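Local coordinates for copper homeostasis protein CutC (Streptococcus agalactiae, PDB 2BDQ) that probably binds copper ions and may take part in copper homeostasis in the cytoplasm, though this role is only a tentative one, at residues 153-158 and 162-167; 45-50 and 55-60. All blocks are in the same frame, centred on the assembly; numbering follows the deposited sequence.

Contact 1 of 2, residues 153-158 and 162-167; sequences HGSSNG and IENIKH
The amide nitrogen of Asn164 is held from two directions by the loop that faces it. Its firmer bond runs from ND2 to the backbone O of His153 (3.0 Å), with an N-H...O angle of 145°; ND2 lies above the plane of that carbonyl, and the oxygen in turn stands tilted from the plane of the amide. A second, weak bond joins ND2 to OG of Ser155 at 3.3 Å. That hydroxyl has a stronger partner in the carboxylate of Glu159, so one oxygen links the amide to the loop residue just beyond. The torsion of Asn164, CG beside its own backbone N (chi1 -59°), sends the amide across to the loop, and although the residue occupies the N-cap position of helix 165-175, its side chain makes no capping bond. ND2 also rests over one face of the His153 imidazole, 3.9 Å from CD2, with amide and ring nearly perpendicular. This is a beta-alpha loop of a TIM barrel, leading from strand 149-152 into helix 165-175 at the C-terminal end of the barrel, the end where active sites of this fold lie. Both ring nitrogens bond to backbone carbonyls, NE2 to O of Glu159 and ND1 to O of Gly184, which holds the ring in place, while the carboxylate of Asp128 takes the backbone N-H groups of His153 and Gly154. Gly154 has no side chain to stand between the backbones, and its CA lies 5.4 Å from CA of Asn164. Its carbonyl faces the first turn of the helix, where ND1 of His167 reaches O of Gly154 in a weak bond of 3.5 Å, the imidazole meeting that oxygen obliquely.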
ATOM      1  N   HIS A 153      -3.854 -20.930   7.314  1.00 19.67           N
ATOM      2  CA  HIS A 153      -3.973 -20.856   8.757  1.00 19.06           C
ATOM      3  C   HIS A 153      -4.617 -22.122   9.308  1.00 19.01           C
ATOM      4  O   HIS A 153      -4.385 -22.489  10.458  1.00 18.73           O
ATOM      5  CB  HIS A 153      -4.813 -19.628   9.140  1.00 20.13           C
ATOM      6  CG  HIS A 153      -5.037 -19.484  10.612  1.00 19.76           C
ATOM      7  ND1 HIS A 153      -4.015 -19.224  11.500  1.00 21.40           N
ATOM      8  CD2 HIS A 153      -6.165 -19.579  11.353  1.00 19.07           C
ATOM      9  CE1 HIS A 153      -4.503 -19.166  12.725  1.00 21.13           C
ATOM     10  NE2 HIS A 153      -5.805 -19.377  12.664  1.00 21.13           N
ATOM     11  N   GLY A 154      -5.439 -22.778   8.493  1.00 19.64           N
ATOM     12  CA  GLY A 154      -6.098 -23.992   8.939  1.00 21.20           C
ATOM     13  C   GLY A 154      -7.525 -23.761   9.415  1.00 22.35           C
ATOM     14  O   GLY A 154      -8.226 -24.709   9.780  1.00 22.59           O
ATOM     15  N   SER A 155      -7.947 -22.500   9.427  1.00 22.84           N
ATOM     16  CA  SER A 155      -9.298 -22.118   9.835  1.00 23.44           C
ATOM     17  C   SER A 155      -9.542 -20.712   9.296  1.00 25.41           C
ATOM     18  O   SER A 155      -8.596 -19.990   8.992  1.00 25.18           O
ATOM     19  CB  SER A 155      -9.439 -22.130  11.361  1.00 22.43           C
ATOM     20  OG  SER A 155      -8.750 -21.046  11.952  1.00 18.00           O
ATOM     21  N   SER A 156     -10.802 -20.313   9.174  1.00 28.69           N
ATOM     22  CA  SER A 156     -11.094 -18.987   8.636  1.00 31.81           C
ATOM     23  C   SER A 156     -11.706 -18.006   9.622  1.00 33.29           C
ATOM     24  O   SER A 156     -11.925 -16.846   9.285  1.00 33.83           O
ATOM     25  CB  SER A 156     -12.011 -19.118   7.419  1.00 30.99           C
ATOM     26  OG  SER A 156     -13.108 -19.962   7.715  1.00 31.70           O
ATOM     27  N   ASN A 157     -11.968 -18.463  10.838  1.00 35.91           N
ATOM     28  CA  ASN A 157     -12.581 -17.609  11.849  1.00 37.93           C
ATOM     29  C   ASN A 157     -11.550 -16.957  12.778  1.00 36.61           C
ATOM     30  O   ASN A 157     -11.905 -16.217  13.693  1.00 35.33           O
ATOM     31  CB  ASN A 157     -13.607 -18.434  12.642  1.00 41.46           C
ATOM     32  CG  ASN A 157     -14.376 -17.608  13.665  1.00 46.02           C
ATOM     33  OD1 ASN A 157     -14.742 -16.457  13.412  1.00 48.16           O
ATOM     34  ND2 ASN A 157     -14.646 -18.209  14.825  1.00 48.01           N
ATOM     35  N   GLY A 158     -10.272 -17.227  12.529  1.00 35.56           N
ATOM     36  CA  GLY A 158      -9.217 -16.641  13.340  1.00 33.48           C
ATOM     37  C   GLY A 158      -8.873 -17.379  14.624  1.00 32.70           C
ATOM     38  O   GLY A 158      -8.232 -16.815  15.514  1.00 32.53           O
ATOM     39  N   ILE A 162      -2.828 -23.366  16.790  1.00 22.85           N
ATOM     40  CA  ILE A 162      -2.479 -24.556  17.563  1.00 24.27           C
ATOM     41  C   ILE A 162      -3.619 -25.585  17.573  1.00 24.41           C
ATOM     42  O   ILE A 162      -3.384 -26.784  17.725  1.00 22.50           O
ATOM     43  CB  ILE A 162      -2.119 -24.191  19.020  1.00 24.12           C
ATOM     44  CG1 ILE A 162      -1.524 -25.405  19.722  1.00 27.03           C
ATOM     45  CG2 ILE A 162      -3.350 -23.720  19.769  1.00 26.55           C
ATOM     46  CD1 ILE A 162      -0.184 -25.830  19.172  1.00 27.79           C
ATOM     47  N   GLU A 163      -4.846 -25.110  17.382  1.00 24.05           N
ATOM     48  CA  GLU A 163      -6.003 -25.991  17.376  1.00 25.34           C
ATOM     49  C   GLU A 163      -6.339 -26.531  15.991  1.00 23.81           C
ATOM     50  O   GLU A 163      -7.332 -27.235  15.825  1.00 21.96           O
ATOM     51  CB  GLU A 163      -7.219 -25.261  17.942  1.00 27.51           C
ATOM     52  CG  GLU A 163      -6.894 -24.369  19.124  1.00 33.89           C
ATOM     53  CD  GLU A 163      -7.849 -24.541  20.286  1.00 36.58           C
ATOM     54  OE1 GLU A 163      -7.646 -25.483  21.089  1.00 37.37           O
ATOM     55  OE2 GLU A 163      -8.806 -23.739  20.388  1.00 38.15           O
ATOM     56  N   ASN A 164      -5.518 -26.209  14.996  1.00 22.38           N
ATOM     57  CA  ASN A 164      -5.781 -26.693  13.639  1.00 21.40           C
ATOM     58  C   ASN A 164      -4.817 -27.782  13.202  1.00 20.28           C
ATOM     59  O   ASN A 164      -4.778 -28.154  12.032  1.00 20.99           O
ATOM     60  CB  ASN A 164      -5.713 -25.539  12.640  1.00 21.73           C
ATOM     61  CG  ASN A 164      -6.706 -24.447  12.950  1.00 21.94           C
ATOM     62  OD1 ASN A 164      -7.803 -24.719  13.438  1.00 23.68           O
ATOM     63  ND2 ASN A 164      -6.343 -23.204  12.644  1.00 17.37           N
ATOM     64  N   ILE A 165      -4.042 -28.286  14.152  1.00 19.44           N
ATOM     65  CA  ILE A 165      -3.053 -29.315  13.877  1.00 20.78           C
ATOM     66  C   ILE A 165      -3.598 -30.483  13.057  1.00 20.64           C
ATOM     67  O   ILE A 165      -3.031 -30.837  12.023  1.00 19.38           O
ATOM     68  CB  ILE A 165      -2.450 -29.846  15.196  1.00 21.64           C
ATOM     69  CG1 ILE A 165      -1.651 -28.730  15.871  1.00 22.32           C
ATOM     70  CG2 ILE A 165      -1.571 -31.065  14.928  1.00 21.04           C
ATOM     71  CD1 ILE A 165      -1.077 -29.110  17.218  1.00 23.09           C
ATOM     72  N   LYS A 166      -4.692 -31.083  13.511  1.00 19.91           N
ATOM     73  CA  LYS A 166      -5.264 -32.214  12.791  1.00 21.01           C
ATOM     74  C   LYS A 166      -5.580 -31.899  11.334  1.00 18.53           C
ATOM     75  O   LYS A 166      -5.180 -32.636  10.438  1.00 16.66           O
ATOM     76  CB  LYS A 166      -6.524 -32.722  13.510  1.00 24.14           C
ATOM     77  CG  LYS A 166      -6.235 -33.750  14.610  1.00 28.60           C
ATOM     78  CD  LYS A 166      -5.269 -33.212  15.668  1.00 32.12           C
ATOM     79  CE  LYS A 166      -4.363 -34.317  16.207  1.00 33.05           C
ATOM     80  NZ  LYS A 166      -3.435 -34.843  15.147  1.00 35.13           N
ATOM     81  N   HIS A 167      -6.280 -30.798  11.096  1.00 17.60           N
ATOM     82  CA  HIS A 167      -6.647 -30.420   9.737  1.00 17.65           C
ATOM     83  C   HIS A 167      -5.435 -30.103   8.865  1.00 18.15           C
ATOM     84  O   HIS A 167      -5.348 -30.556   7.725  1.00 18.93           O
ATOM     85  CB  HIS A 167      -7.593 -29.213   9.758  1.00 19.00           C
ATOM     86  CG  HIS A 167      -8.158 -28.872   8.418  1.00 19.08           C
ATOM     87  ND1 HIS A 167      -8.084 -27.603   7.879  1.00 20.05           N
ATOM     88  CD2 HIS A 167      -8.790 -29.633   7.496  1.00 20.18           C
ATOM     89  CE1 HIS A 167      -8.645 -27.602   6.685  1.00 21.60           C
ATOM     90  NE2 HIS A 167      -9.082 -28.824   6.426  1.00 21.48           N
TER

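Contact 2 of 2, residues 45-50 and 55-60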
ATOM      1  N   GLU A  45      13.590  -1.692  -5.034  1.00 18.36           N
ATOM      2  CA  GLU A  45      14.618  -1.534  -4.017  1.00 17.36           C
ATOM      3  C   GLU A  45      14.681  -2.678  -3.013  1.00 16.73           C
ATOM      4  O   GLU A  45      15.764  -3.083  -2.602  1.00 15.58           O
ATOM      5  CB  GLU A  45      14.428  -0.202  -3.290  1.00 16.76           C
ATOM      6  CG  GLU A  45      14.548   1.015  -4.208  1.00 20.20           C
ATOM      7  CD  GLU A  45      15.837   1.005  -5.022  1.00 23.70           C
ATOM      8  OE1 GLU A  45      16.918   0.774  -4.430  1.00 25.50           O
ATOM      9  OE2 GLU A  45      15.775   1.237  -6.251  1.00 24.23           O
ATOM     10  N   ALA A  46      13.524  -3.189  -2.610  1.00 15.99           N
ATOM     11  CA  ALA A  46      13.497  -4.288  -1.660  1.00 16.17           C
ATOM     12  C   ALA A  46      14.170  -5.517  -2.274  1.00 16.04           C
ATOM     13  O   ALA A  46      15.004  -6.150  -1.632  1.00 15.78           O
ATOM     14  CB  ALA A  46      12.064  -4.612  -1.265  1.00 14.86           C
ATOM     15  N   ASN A  47      13.818  -5.840  -3.516  1.00 17.46           N
ATOM     16  CA  ASN A  47      14.407  -6.997  -4.189  1.00 20.28           C
ATOM     17  C   ASN A  47      15.924  -6.904  -4.265  1.00 21.73           C
ATOM     18  O   ASN A  47      16.629  -7.875  -4.002  1.00 22.33           O
ATOM     19  CB  ASN A  47      13.848  -7.151  -5.606  1.00 19.75           C
ATOM     20  CG  ASN A  47      12.401  -7.594  -5.618  1.00 22.19           C
ATOM     21  OD1 ASN A  47      11.803  -7.771  -6.680  1.00 24.47           O
ATOM     22  ND2 ASN A  47      11.824  -7.766  -4.435  1.00 24.01           N
ATOM     23  N   GLN A  48      16.429  -5.733  -4.632  1.00 23.46           N
ATOM     24  CA  GLN A  48      17.869  -5.534  -4.735  1.00 24.34           C
ATOM     25  C   GLN A  48      18.514  -5.584  -3.356  1.00 23.60           C
ATOM     26  O   GLN A  48      19.582  -6.163  -3.190  1.00 23.63           O
ATOM     27  CB  GLN A  48      18.168  -4.192  -5.405  1.00 26.56           C
ATOM     28  CG  GLN A  48      19.649  -3.894  -5.599  1.00 31.23           C
ATOM     29  CD  GLN A  48      19.873  -2.626  -6.410  1.00 35.03           C
ATOM     30  OE1 GLN A  48      19.290  -2.453  -7.486  1.00 37.87           O
ATOM     31  NE2 GLN A  48      20.720  -1.734  -5.901  1.00 35.78           N
ATOM     32  N   TYR A  49      17.857  -4.981  -2.372  1.00 23.35           N
ATOM     33  CA  TYR A  49      18.372  -4.960  -1.007  1.00 23.68           C
ATOM     34  C   TYR A  49      18.406  -6.362  -0.411  1.00 24.01           C
ATOM     35  O   TYR A  49      19.411  -6.777   0.155  1.00 26.20           O
ATOM     36  CB  TYR A  49      17.505  -4.066  -0.123  1.00 24.80           C
ATOM     37  CG  TYR A  49      18.004  -3.942   1.297  1.00 27.55           C
ATOM     38  CD1 TYR A  49      19.052  -3.084   1.616  1.00 28.32           C
ATOM     39  CD2 TYR A  49      17.426  -4.688   2.324  1.00 28.04           C
ATOM     40  CE1 TYR A  49      19.512  -2.967   2.933  1.00 31.30           C
ATOM     41  CE2 TYR A  49      17.876  -4.580   3.637  1.00 29.77           C
ATOM     42  CZ  TYR A  49      18.919  -3.715   3.934  1.00 30.32           C
ATOM     43  OH  TYR A  49      19.360  -3.590   5.232  1.00 31.93           O
ATOM     44  N   LEU A  50      17.302  -7.089  -0.535  1.00 23.36           N
ATOM     45  CA  LEU A  50      17.227  -8.438   0.003  1.00 21.78           C
ATOM     46  C   LEU A  50      18.125  -9.418  -0.748  1.00 21.93           C
ATOM     47  O   LEU A  50      18.806 -10.230  -0.127  1.00 21.10           O
ATOM     48  CB  LEU A  50      15.780  -8.927  -0.008  1.00 21.86           C
ATOM     49  CG  LEU A  50      14.842  -8.163   0.932  1.00 21.99           C
ATOM     50  CD1 LEU A  50      13.409  -8.535   0.617  1.00 20.09           C
ATOM     51  CD2 LEU A  50      15.187  -8.465   2.393  1.00 21.55           C
ATOM     52  N   ILE A  55      18.567 -13.140   0.397  1.00 25.93           N
ATOM     53  CA  ILE A  55      17.255 -13.605   0.820  1.00 26.03           C
ATOM     54  C   ILE A  55      16.247 -13.434  -0.316  1.00 24.48           C
ATOM     55  O   ILE A  55      16.251 -12.421  -1.017  1.00 22.79           O
ATOM     56  CB  ILE A  55      16.786 -12.863   2.091  1.00 26.36           C
ATOM     57  CG1 ILE A  55      15.314 -13.150   2.350  1.00 28.33           C
ATOM     58  CG2 ILE A  55      17.043 -11.382   1.948  1.00 29.99           C
ATOM     59  CD1 ILE A  55      14.795 -12.535   3.622  1.00 29.89           C
ATOM     60  N   SER A  56      15.405 -14.448  -0.504  1.00 23.66           N
ATOM     61  CA  SER A  56      14.396 -14.442  -1.560  1.00 21.67           C
ATOM     62  C   SER A  56      13.243 -13.520  -1.211  1.00 19.08           C
ATOM     63  O   SER A  56      12.997 -13.228  -0.041  1.00 16.43           O
ATOM     64  CB  SER A  56      13.859 -15.856  -1.793  1.00 22.07           C
ATOM     65  OG  SER A  56      14.906 -16.727  -2.176  1.00 26.86           O
ATOM     66  N   VAL A  57      12.526 -13.096  -2.244  1.00 18.27           N
ATOM     67  CA  VAL A  57      11.406 -12.176  -2.097  1.00 16.72           C
ATOM     68  C   VAL A  57      10.137 -12.627  -2.797  1.00 14.76           C
ATOM     69  O   VAL A  57      10.131 -12.794  -4.006  1.00 14.36           O
ATOM     70  CB  VAL A  57      11.771 -10.799  -2.672  1.00 18.38           C
ATOM     71  CG1 VAL A  57      10.657  -9.796  -2.384  1.00 15.92           C
ATOM     72  CG2 VAL A  57      13.094 -10.334  -2.097  1.00 19.37           C
ATOM     73  N   ALA A  58       9.061 -12.806  -2.040  1.00 14.50           N
ATOM     74  CA  ALA A  58       7.776 -13.203  -2.610  1.00 13.90           C
ATOM     75  C   ALA A  58       6.901 -11.948  -2.583  1.00 14.65           C
ATOM     76  O   ALA A  58       6.587 -11.429  -1.512  1.00 15.07           O
ATOM     77  CB  ALA A  58       7.140 -14.312  -1.770  1.00 12.53           C
ATOM     78  N   VAL A  59       6.518 -11.451  -3.755  1.00 14.84           N
ATOM     79  CA  VAL A  59       5.713 -10.237  -3.836  1.00 14.17           C
ATOM     80  C   VAL A  59       4.207 -10.466  -3.810  1.00 14.90           C
ATOM     81  O   VAL A  59       3.669 -11.282  -4.564  1.00 14.20           O
ATOM     82  CB  VAL A  59       6.075  -9.420  -5.104  1.00 13.61           C
ATOM     83  CG1 VAL A  59       5.205  -8.174  -5.202  1.00  9.96           C
ATOM     84  CG2 VAL A  59       7.543  -9.032  -5.054  1.00 12.33           C
HETATM   85  N   MSE A  60       3.531  -9.728  -2.934  1.00 16.36           N
HETATM   86  CA  MSE A  60       2.083  -9.817  -2.801  1.00 17.75           C
HETATM   87  C   MSE A  60       1.367  -9.190  -3.989  1.00 17.05           C
HETATM   88  O   MSE A  60       1.655  -8.059  -4.387  1.00 16.28           O
HETATM   89  CB  MSE A  60       1.616  -9.119  -1.515  1.00 22.17           C
HETATM   90  CG  MSE A  60       1.072 -10.061  -0.457  1.00 30.14           C
HETATM   91 SE   MSE A  60      -0.665 -10.755  -0.975  1.00 35.92          SE
HETATM   92  CE  MSE A  60      -1.532 -10.719   0.752  1.00 36.37           C
TER
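Apolar packing of a helix on the strand that follows it, sealed by one backbone bond, joins Leu50 to Ile55 and Val57. The contact belongs to the beta-alpha-beta unit made of strand 24-28, helix 40-52 and strand 56-60, where the chain turns from helix into strand on the way back to the barrel. Leu50 is the hub: its CD1 meets CG2 of Val57 at 3.3 Å, the two side chains crossing at about a right angle, while its CB lies 3.4 Å from CG2 of Ile55. Both approaches are tighter than ordinary van der Waals contact. CG2 of Ile55 is brought there by its place between the backbone N and the carbonyl carbon, with CG1 anti to N (chi1 168°). Beside this pair, the N-H of Ile55 bonds to O of Leu50 (N...O 3.0 Å, N-H...O angle 156°). One turn earlier in the helix, the amide end of Asn47 lies against CG1 of Val57. Val25 and Leu14 extend the apolar cluster around Leu50, whereas Glu45 on the same helix forms a salt bridge with Arg76 of the second subunit. With saturated carbon supplying most of the side-chain contact, cohesion here probably comes mainly from close fit and exclusion of water, and the one backbone bond between the segments helps set the helix end against the residue that leads into the strand.

Followed from the N terminus, the chain makes contact 2 first, closing the four residues, the last of the helix and the turn after it, between segments 45-50 and 55-60, and much later makes contact 1, closing three residues between 153-158 and 162-167. The two stand in series and neither nest nor cross. Their centres are about 29 Å apart, on opposite sides of the chain's centre, and they do not touch. They also illustrate the two kinds of connection in a TIM barrel: contact 2 secures a passage from helix to strand, at the N-terminal end of the strands, while contact 1 secures one from strand to helix, at the C-terminal end.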